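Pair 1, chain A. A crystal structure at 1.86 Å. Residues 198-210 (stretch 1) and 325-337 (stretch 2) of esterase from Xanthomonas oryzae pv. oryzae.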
# COMPACT_ATOMS: atom_id res chain seq x y z
N HIS A 198 7.55 6.68 -17.76
CA HIS A 198 7.38 8.12 -17.83
C HIS A 198 6.39 8.51 -16.74
O HIS A 198 5.19 8.62 -16.98
CB HIS A 198 6.85 8.54 -19.22
CG HIS A 198 6.56 10.00 -19.34
ND1 HIS A 198 7.24 10.96 -18.62
CD2 HIS A 198 5.69 10.67 -20.14
CE1 HIS A 198 6.81 12.16 -18.97
NE2 HIS A 198 5.87 12.01 -19.89
N LEU A 199 6.92 8.73 -15.54
CA LEU A 199 6.12 9.07 -14.38
C LEU A 199 5.68 10.54 -14.41
O LEU A 199 6.51 11.44 -14.40
CB LEU A 199 6.94 8.78 -13.12
CG LEU A 199 6.26 8.75 -11.75
CD1 LEU A 199 5.12 7.74 -11.75
CD2 LEU A 199 7.30 8.38 -10.71
N VAL A 200 4.37 10.77 -14.45
CA VAL A 200 3.84 12.13 -14.51
C VAL A 200 3.03 12.54 -13.28
O VAL A 200 2.67 13.71 -13.14
CB VAL A 200 2.97 12.33 -15.76
CG1 VAL A 200 3.80 12.13 -17.01
CG2 VAL A 200 1.79 11.37 -15.75
N ALA A 201 2.74 11.59 -12.40
CA ALA A 201 1.96 11.88 -11.20
C ALA A 201 2.06 10.77 -10.17
O ALA A 201 2.07 9.59 -10.51
CB ALA A 201 0.49 12.11 -11.57
N SER A 202 2.11 11.16 -8.90
CA SER A 202 2.18 10.22 -7.80
C SER A 202 1.26 10.74 -6.71
O SER A 202 1.33 11.91 -6.35
CB SER A 202 3.61 10.12 -7.26
OG SER A 202 3.68 9.21 -6.18
N ALA A 203 0.38 9.88 -6.21
CA ALA A 203 -0.56 10.30 -5.16
C ALA A 203 -0.67 9.28 -4.03
O ALA A 203 -1.66 8.56 -3.93
CB ALA A 203 -1.94 10.56 -5.77
N PRO A 204 0.35 9.22 -3.16
CA PRO A 204 0.33 8.28 -2.03
C PRO A 204 -0.80 8.68 -1.08
O PRO A 204 -1.01 9.87 -0.83
CB PRO A 204 1.70 8.48 -1.38
CG PRO A 204 2.56 8.96 -2.51
CD PRO A 204 1.65 9.91 -3.23
N ILE A 205 -1.52 7.69 -0.56
CA ILE A 205 -2.64 7.96 0.34
C ILE A 205 -2.45 7.38 1.74
O ILE A 205 -2.24 6.18 1.90
CB ILE A 205 -3.95 7.39 -0.25
CG1 ILE A 205 -4.22 8.01 -1.62
CG2 ILE A 205 -5.12 7.66 0.70
CD1 ILE A 205 -5.33 7.31 -2.40
N SER A 206 -2.54 8.24 2.75
CA SER A 206 -2.42 7.82 4.15
C SER A 206 -1.29 6.85 4.44
O SER A 206 -1.46 5.88 5.19
CB SER A 206 -3.75 7.21 4.60
OG SER A 206 -4.83 8.11 4.33
N GLY A 207 -0.11 7.11 3.87
CA GLY A 207 1.03 6.24 4.10
C GLY A 207 1.95 6.71 5.21
O GLY A 207 2.08 7.91 5.46
N PRO A 208 2.62 5.78 5.91
CA PRO A 208 3.53 6.12 7.00
C PRO A 208 4.94 6.42 6.47
O PRO A 208 5.87 5.66 6.73
CB PRO A 208 3.49 4.87 7.87
CG PRO A 208 3.39 3.78 6.85
CD PRO A 208 2.36 4.33 5.88
N TYR A 209 5.08 7.52 5.73
CA TYR A 209 6.36 7.91 5.14
C TYR A 209 7.45 8.09 6.20
O TYR A 209 8.61 7.74 5.97
CB TYR A 209 6.18 9.19 4.32
CG TYR A 209 4.87 9.23 3.57
CD1 TYR A 209 4.53 8.21 2.67
CD2 TYR A 209 3.93 10.22 3.83
CE1 TYR A 209 3.28 8.19 2.06
CE2 TYR A 209 2.67 10.21 3.22
CZ TYR A 209 2.36 9.18 2.34
OH TYR A 209 1.10 9.12 1.79
N ALA A 210 7.07 8.65 7.34
CA ALA A 210 8.00 8.83 8.45
C ALA A 210 7.70 7.60 9.30
O ALA A 210 7.14 7.69 10.39
CB ALA A 210 7.69 10.11 9.21
N GLN A 325 10.83 14.38 -7.84
CA GLN A 325 10.85 15.14 -9.08
C GLN A 325 9.49 15.15 -9.77
O GLN A 325 9.17 16.05 -10.54
CB GLN A 325 11.90 14.55 -10.04
CG GLN A 325 12.11 15.36 -11.31
CD GLN A 325 13.12 16.49 -11.14
OE1 GLN A 325 13.50 16.84 -10.01
NE2 GLN A 325 13.55 17.07 -12.25
N THR A 326 8.69 14.13 -9.49
CA THR A 326 7.36 13.99 -10.08
C THR A 326 6.29 14.78 -9.33
O THR A 326 6.31 14.85 -8.10
CB THR A 326 6.92 12.51 -10.07
OG1 THR A 326 7.88 11.72 -10.78
CG2 THR A 326 5.55 12.34 -10.73
N PRO A 327 5.35 15.41 -10.06
CA PRO A 327 4.30 16.16 -9.36
C PRO A 327 3.64 15.15 -8.41
O PRO A 327 3.19 14.09 -8.83
CB PRO A 327 3.37 16.58 -10.49
CG PRO A 327 4.34 16.84 -11.61
CD PRO A 327 5.29 15.65 -11.51
N THR A 328 3.61 15.49 -7.12
CA THR A 328 3.07 14.57 -6.13
C THR A 328 2.03 15.21 -5.23
O THR A 328 2.14 16.39 -4.88
CB THR A 328 4.22 14.02 -5.25
OG1 THR A 328 5.24 13.49 -6.10
CG2 THR A 328 3.73 12.93 -4.32
N LEU A 329 1.03 14.43 -4.86
CA LEU A 329 -0.03 14.91 -3.98
C LEU A 329 -0.27 13.88 -2.88
O LEU A 329 -0.77 12.79 -3.13
CB LEU A 329 -1.33 15.14 -4.75
CG LEU A 329 -2.52 15.65 -3.92
CD1 LEU A 329 -2.12 16.92 -3.18
CD2 LEU A 329 -3.70 15.90 -4.84
N LEU A 330 0.12 14.23 -1.66
CA LEU A 330 -0.07 13.35 -0.52
C LEU A 330 -1.46 13.62 0.05
O LEU A 330 -1.80 14.76 0.35
CB LEU A 330 1.00 13.62 0.54
CG LEU A 330 2.45 13.55 0.07
CD1 LEU A 330 3.38 13.79 1.26
CD2 LEU A 330 2.74 12.19 -0.55
N CYS A 331 -2.26 12.57 0.18
CA CYS A 331 -3.61 12.73 0.70
C CYS A 331 -3.78 11.95 1.99
O CYS A 331 -3.18 10.89 2.18
CB CYS A 331 -4.63 12.26 -0.34
SG CYS A 331 -6.39 12.61 0.04
N GLY A 332 -4.61 12.48 2.87
CA GLY A 332 -4.86 11.83 4.14
C GLY A 332 -5.93 12.61 4.88
O GLY A 332 -6.54 13.51 4.32
N SER A 333 -6.15 12.25 6.14
CA SER A 333 -7.15 12.93 6.96
C SER A 333 -6.59 13.24 8.34
O SER A 333 -5.93 12.41 8.96
CB SER A 333 -8.39 12.05 7.10
OG SER A 333 -9.25 12.55 8.11
N SER A 334 -6.87 14.45 8.83
CA SER A 334 -6.40 14.84 10.15
C SER A 334 -7.22 14.14 11.25
O SER A 334 -6.99 14.35 12.44
CB SER A 334 -6.46 16.36 10.32
OG SER A 334 -7.69 16.89 9.88
N ASN A 335 -8.17 13.30 10.84
CA ASN A 335 -8.99 12.54 11.80
C ASN A 335 -8.33 11.17 11.99
O ASN A 335 -8.65 10.44 12.93
CB ASN A 335 -10.40 12.29 11.26
CG ASN A 335 -11.23 13.56 11.13
OD1 ASN A 335 -11.83 13.81 10.09
ND2 ASN A 335 -11.29 14.34 12.20
N ASP A 336 -7.42 10.83 11.08
CA ASP A 336 -6.71 9.54 11.07
C ASP A 336 -5.76 9.29 12.24
O ASP A 336 -4.70 9.91 12.33
CB ASP A 336 -5.94 9.41 9.75
CG ASP A 336 -5.51 7.99 9.45
OD1 ASP A 336 -5.41 7.16 10.38
OD2 ASP A 336 -5.27 7.70 8.26
N ALA A 337 -6.12 8.37 13.12
CA ALA A 337 -5.30 8.04 14.28
C ALA A 337 -4.42 6.81 14.04
O ALA A 337 -3.54 6.50 14.84
CB ALA A 337 -6.18 7.82 15.51
O HOH W 1 9.28 12.34 -12.81
O HOH W 2 -4.72 9.74 6.50
O HOH W 3 -0.44 11.00 2.79

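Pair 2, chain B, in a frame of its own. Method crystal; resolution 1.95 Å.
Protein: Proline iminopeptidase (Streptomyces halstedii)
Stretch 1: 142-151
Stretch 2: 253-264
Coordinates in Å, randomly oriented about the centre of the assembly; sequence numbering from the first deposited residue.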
# COMPACT_ATOMS: atom_id res chain seq x y z
N GLY B 142 5.05 15.34 -14.30
CA GLY B 142 3.90 14.63 -14.87
C GLY B 142 2.82 14.22 -13.88
O GLY B 142 1.74 13.80 -14.28
N LEU B 143 3.11 14.33 -12.59
CA LEU B 143 2.15 13.93 -11.55
C LEU B 143 0.96 14.90 -11.43
O LEU B 143 1.15 16.08 -11.14
CB LEU B 143 2.84 13.78 -10.20
CG LEU B 143 1.91 13.36 -9.05
CD1 LEU B 143 1.43 11.92 -9.25
CD2 LEU B 143 2.61 13.52 -7.71
N ARG B 144 -0.25 14.36 -11.61
CA ARG B 144 -1.50 15.13 -11.51
C ARG B 144 -2.17 15.14 -10.13
O ARG B 144 -2.87 16.09 -9.78
CB ARG B 144 -2.53 14.58 -12.49
CG ARG B 144 -2.27 14.94 -13.93
CD ARG B 144 -3.20 14.21 -14.88
NE ARG B 144 -4.36 15.00 -15.24
CZ ARG B 144 -4.55 15.60 -16.41
NH1 ARG B 144 -3.66 15.54 -17.39
NH2 ARG B 144 -5.65 16.30 -16.59
N GLY B 145 -2.00 14.06 -9.38
CA GLY B 145 -2.69 13.87 -8.12
C GLY B 145 -2.11 12.68 -7.38
O GLY B 145 -1.50 11.80 -7.98
N LEU B 146 -2.32 12.65 -6.07
CA LEU B 146 -1.85 11.56 -5.23
C LEU B 146 -2.98 11.09 -4.34
O LEU B 146 -3.62 11.90 -3.65
CB LEU B 146 -0.71 12.02 -4.32
CG LEU B 146 -0.26 11.08 -3.19
CD1 LEU B 146 0.34 9.79 -3.74
CD2 LEU B 146 0.75 11.82 -2.29
N VAL B 147 -3.19 9.78 -4.30
CA VAL B 147 -4.04 9.19 -3.29
C VAL B 147 -3.19 8.36 -2.33
O VAL B 147 -2.38 7.54 -2.74
CB VAL B 147 -5.14 8.32 -3.89
CG1 VAL B 147 -6.09 7.83 -2.79
CG2 VAL B 147 -5.90 9.10 -4.95
N VAL B 148 -3.37 8.61 -1.04
CA VAL B 148 -2.75 7.83 0.01
C VAL B 148 -3.88 7.13 0.76
O VAL B 148 -4.61 7.76 1.55
CB VAL B 148 -1.84 8.67 0.95
CG1 VAL B 148 -0.70 9.26 0.15
CG2 VAL B 148 -2.63 9.76 1.67
N ALA B 149 -4.02 5.84 0.47
CA ALA B 149 -5.10 5.01 0.93
C ALA B 149 -4.61 4.03 1.99
O ALA B 149 -3.71 3.25 1.71
CB ALA B 149 -5.68 4.23 -0.24
N ASN B 150 -5.20 4.07 3.18
CA ASN B 150 -4.87 3.12 4.25
C ASN B 150 -3.40 3.19 4.59
O ASN B 150 -2.74 2.19 4.86
CB ASN B 150 -5.27 1.70 3.86
CG ASN B 150 -6.60 1.66 3.14
OD1 ASN B 150 -7.65 1.94 3.72
ND2 ASN B 150 -6.56 1.38 1.86
N ALA B 151 -2.88 4.41 4.56
CA ALA B 151 -1.43 4.62 4.67
C ALA B 151 -1.11 5.60 5.77
O ALA B 151 -1.59 6.73 5.74
CB ALA B 151 -0.89 5.12 3.35
N ASP B 253 5.86 19.63 0.97
CA ASP B 253 6.34 19.88 -0.39
C ASP B 253 5.43 19.32 -1.49
O ASP B 253 5.66 19.56 -2.69
CB ASP B 253 7.75 19.32 -0.57
CG ASP B 253 8.81 20.10 0.24
OD1 ASP B 253 8.58 21.26 0.64
OD2 ASP B 253 9.88 19.52 0.48
N ILE B 254 4.43 18.54 -1.10
CA ILE B 254 3.49 17.95 -2.07
C ILE B 254 2.56 19.04 -2.59
O ILE B 254 1.79 19.64 -1.82
CB ILE B 254 2.69 16.79 -1.43
CG1 ILE B 254 3.63 15.63 -1.09
CG2 ILE B 254 1.60 16.31 -2.38
CD1 ILE B 254 3.03 14.58 -0.18
N GLN B 255 2.63 19.29 -3.90
CA GLN B 255 1.88 20.39 -4.53
C GLN B 255 0.56 19.95 -5.16
O GLN B 255 -0.33 20.77 -5.41
CB GLN B 255 2.73 21.03 -5.62
CG GLN B 255 3.90 21.81 -5.08
CD GLN B 255 4.79 22.38 -6.18
OE1 GLN B 255 5.12 21.69 -7.14
NE2 GLN B 255 5.20 23.63 -6.04
N VAL B 256 0.44 18.66 -5.44
CA VAL B 256 -0.71 18.18 -6.19
C VAL B 256 -1.87 17.97 -5.23
O VAL B 256 -1.68 17.82 -4.03
CB VAL B 256 -0.37 16.91 -6.99
CG1 VAL B 256 0.62 17.25 -8.09
CG2 VAL B 256 0.17 15.80 -6.09
N PRO B 257 -3.10 17.97 -5.77
CA PRO B 257 -4.21 17.64 -4.92
C PRO B 257 -4.11 16.18 -4.46
O PRO B 257 -3.93 15.26 -5.28
CB PRO B 257 -5.45 17.89 -5.80
CG PRO B 257 -4.95 18.31 -7.13
CD PRO B 257 -3.48 18.08 -7.19
N THR B 258 -4.22 16.00 -3.16
CA THR B 258 -4.00 14.74 -2.50
C THR B 258 -5.28 14.31 -1.80
O THR B 258 -6.02 15.15 -1.26
CB THR B 258 -2.84 14.88 -1.49
OG1 THR B 258 -1.64 15.24 -2.19
CG2 THR B 258 -2.61 13.55 -0.74
N MET B 259 -5.57 13.01 -1.84
CA MET B 259 -6.73 12.48 -1.11
C MET B 259 -6.28 11.43 -0.09
O MET B 259 -5.54 10.50 -0.45
CB MET B 259 -7.78 11.85 -2.04
CG MET B 259 -8.99 11.30 -1.28
SD MET B 259 -10.44 10.80 -2.26
CE MET B 259 -9.64 9.73 -3.44
N VAL B 260 -6.71 11.60 1.17
CA VAL B 260 -6.51 10.59 2.20
C VAL B 260 -7.78 9.77 2.29
O VAL B 260 -8.86 10.33 2.49
CB VAL B 260 -6.23 11.22 3.57
CG1 VAL B 260 -6.12 10.15 4.65
CG2 VAL B 260 -4.96 12.07 3.52
N LEU B 261 -7.65 8.46 2.12
CA LEU B 261 -8.79 7.55 2.13
C LEU B 261 -8.45 6.41 3.07
O LEU B 261 -7.47 5.69 2.84
CB LEU B 261 -9.06 7.01 0.73
CG LEU B 261 -10.35 6.18 0.53
CD1 LEU B 261 -10.86 6.38 -0.89
CD2 LEU B 261 -10.16 4.69 0.81
N ILE B 262 -9.25 6.27 4.13
CA ILE B 262 -9.08 5.19 5.08
C ILE B 262 -10.43 4.57 5.35
O ILE B 262 -11.49 5.12 4.97
CB ILE B 262 -8.44 5.67 6.41
CG1 ILE B 262 -9.32 6.74 7.07
CG2 ILE B 262 -7.04 6.24 6.18
CD1 ILE B 262 -8.91 7.10 8.47
N GLY B 263 -10.41 3.39 5.97
CA GLY B 263 -11.64 2.78 6.50
C GLY B 263 -11.87 3.25 7.92
O GLY B 263 -10.92 3.57 8.63
N ARG B 264 -13.14 3.30 8.35
CA ARG B 264 -13.47 3.67 9.74
C ARG B 264 -12.77 2.74 10.73
O ARG B 264 -12.26 3.19 11.76
CB ARG B 264 -15.00 3.67 9.94
CG ARG B 264 -15.50 4.00 11.36
CD ARG B 264 -14.93 5.32 11.92
NE ARG B 264 -15.56 6.53 11.37
CZ ARG B 264 -15.01 7.75 11.32
NH1 ARG B 264 -13.76 7.98 11.76
NH2 ARG B 264 -15.70 8.75 10.80

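What backbone arrangement do the two pairs share? In each, two strands run side by side in the same direction, with angles of 13° in pair 1 and 15° in pair 2 between them, and 14 central residues superpose with an RMSD of 0.5 Å. The hydrogen-bond ladder begins alike: Ser202(A) N donates to Pro327(A) O at 3.1 Å, as Leu146(B) N does to Pro257(B) O at 3.2 Å, and the carbonyls of Ser202(A) and Leu146(B) accept from the amides of Leu329(A) and Met259(B). It also ends alike, with Ser206(A) N to Cys331(A) O and Asn150(B) N to Leu261(B) O both at 2.8 Å.

Where does the ladder differ? At the middle rung, Val148(B) N donates to Met259(B) O at 2.9 Å. The matched residue in pair 1 is Pro204(A), whose ring nitrogen carries no hydrogen, so that rung is absent and Leu329(A) O is left without a hydrogen-bond partner, though Ala203(A) CA approaches Leu329(A) O at 3.2 Å. The carbonyl of Pro204(A) still accepts from Cys331(A) N, so the strands stay in register beyond the gap.

How is the entrance to the strands filled? Thr326(A) and Val256(B), both pointing toward the other stretch, occupy the same place. Leu199(A) CD2 lies 3.4 Å from Thr326(A) OG1, and water 1 bridges that hydroxyl to Leu199(A) O, the latter bond weak. Pair 2 makes the corner apolar: Leu143(B) CD2 meets Val256(B) CG2 at 3.7 Å. Next along, Ser202(A) matches Leu146(B): Ser202(A) CB lies 3.9 Å from Thr328(A) OG1, and Leu146(B) CB lies 4.0 Å from Thr258(B) OG1, while Leu146(B) CB also lies 4.3 Å from Val256(B) CG2. The threonines opposite, Thr328(A) and Thr258(B), share the m rotamer, and each hydroxyl bonds back to the carbonyl two residues earlier, that of Thr326(A) or Val256(B).

How do different side chains pack farther along? Pro204(A) CD touches Leu330(A) CD2 at 3.7 Å; in pair 2 two valines do this work, Val148(B) CG2 meeting Val260(B) CG2 at 3.8 Å. In pair 1, Leu330(A) CD1 lies 4.1 Å from Tyr209(A) CE2. On the other face, Val147(B) CG1 packs on Met259(B) CE at 4.1 Å, whereas Leu329(A), beside Ala203(A), turns its end away. Ile205(A) beside Cys331(A) becomes Ala149(B) beside Leu261(B), the bulk changing strands: Ile205(A) CG1 to Cys331(A) CB and Ala149(B) CB to Leu261(B) CB both measure 4.5 Å. At the far end, water 2 joins Ser206(A) OG to Asp336(A) OD2 and Ser333(A) N.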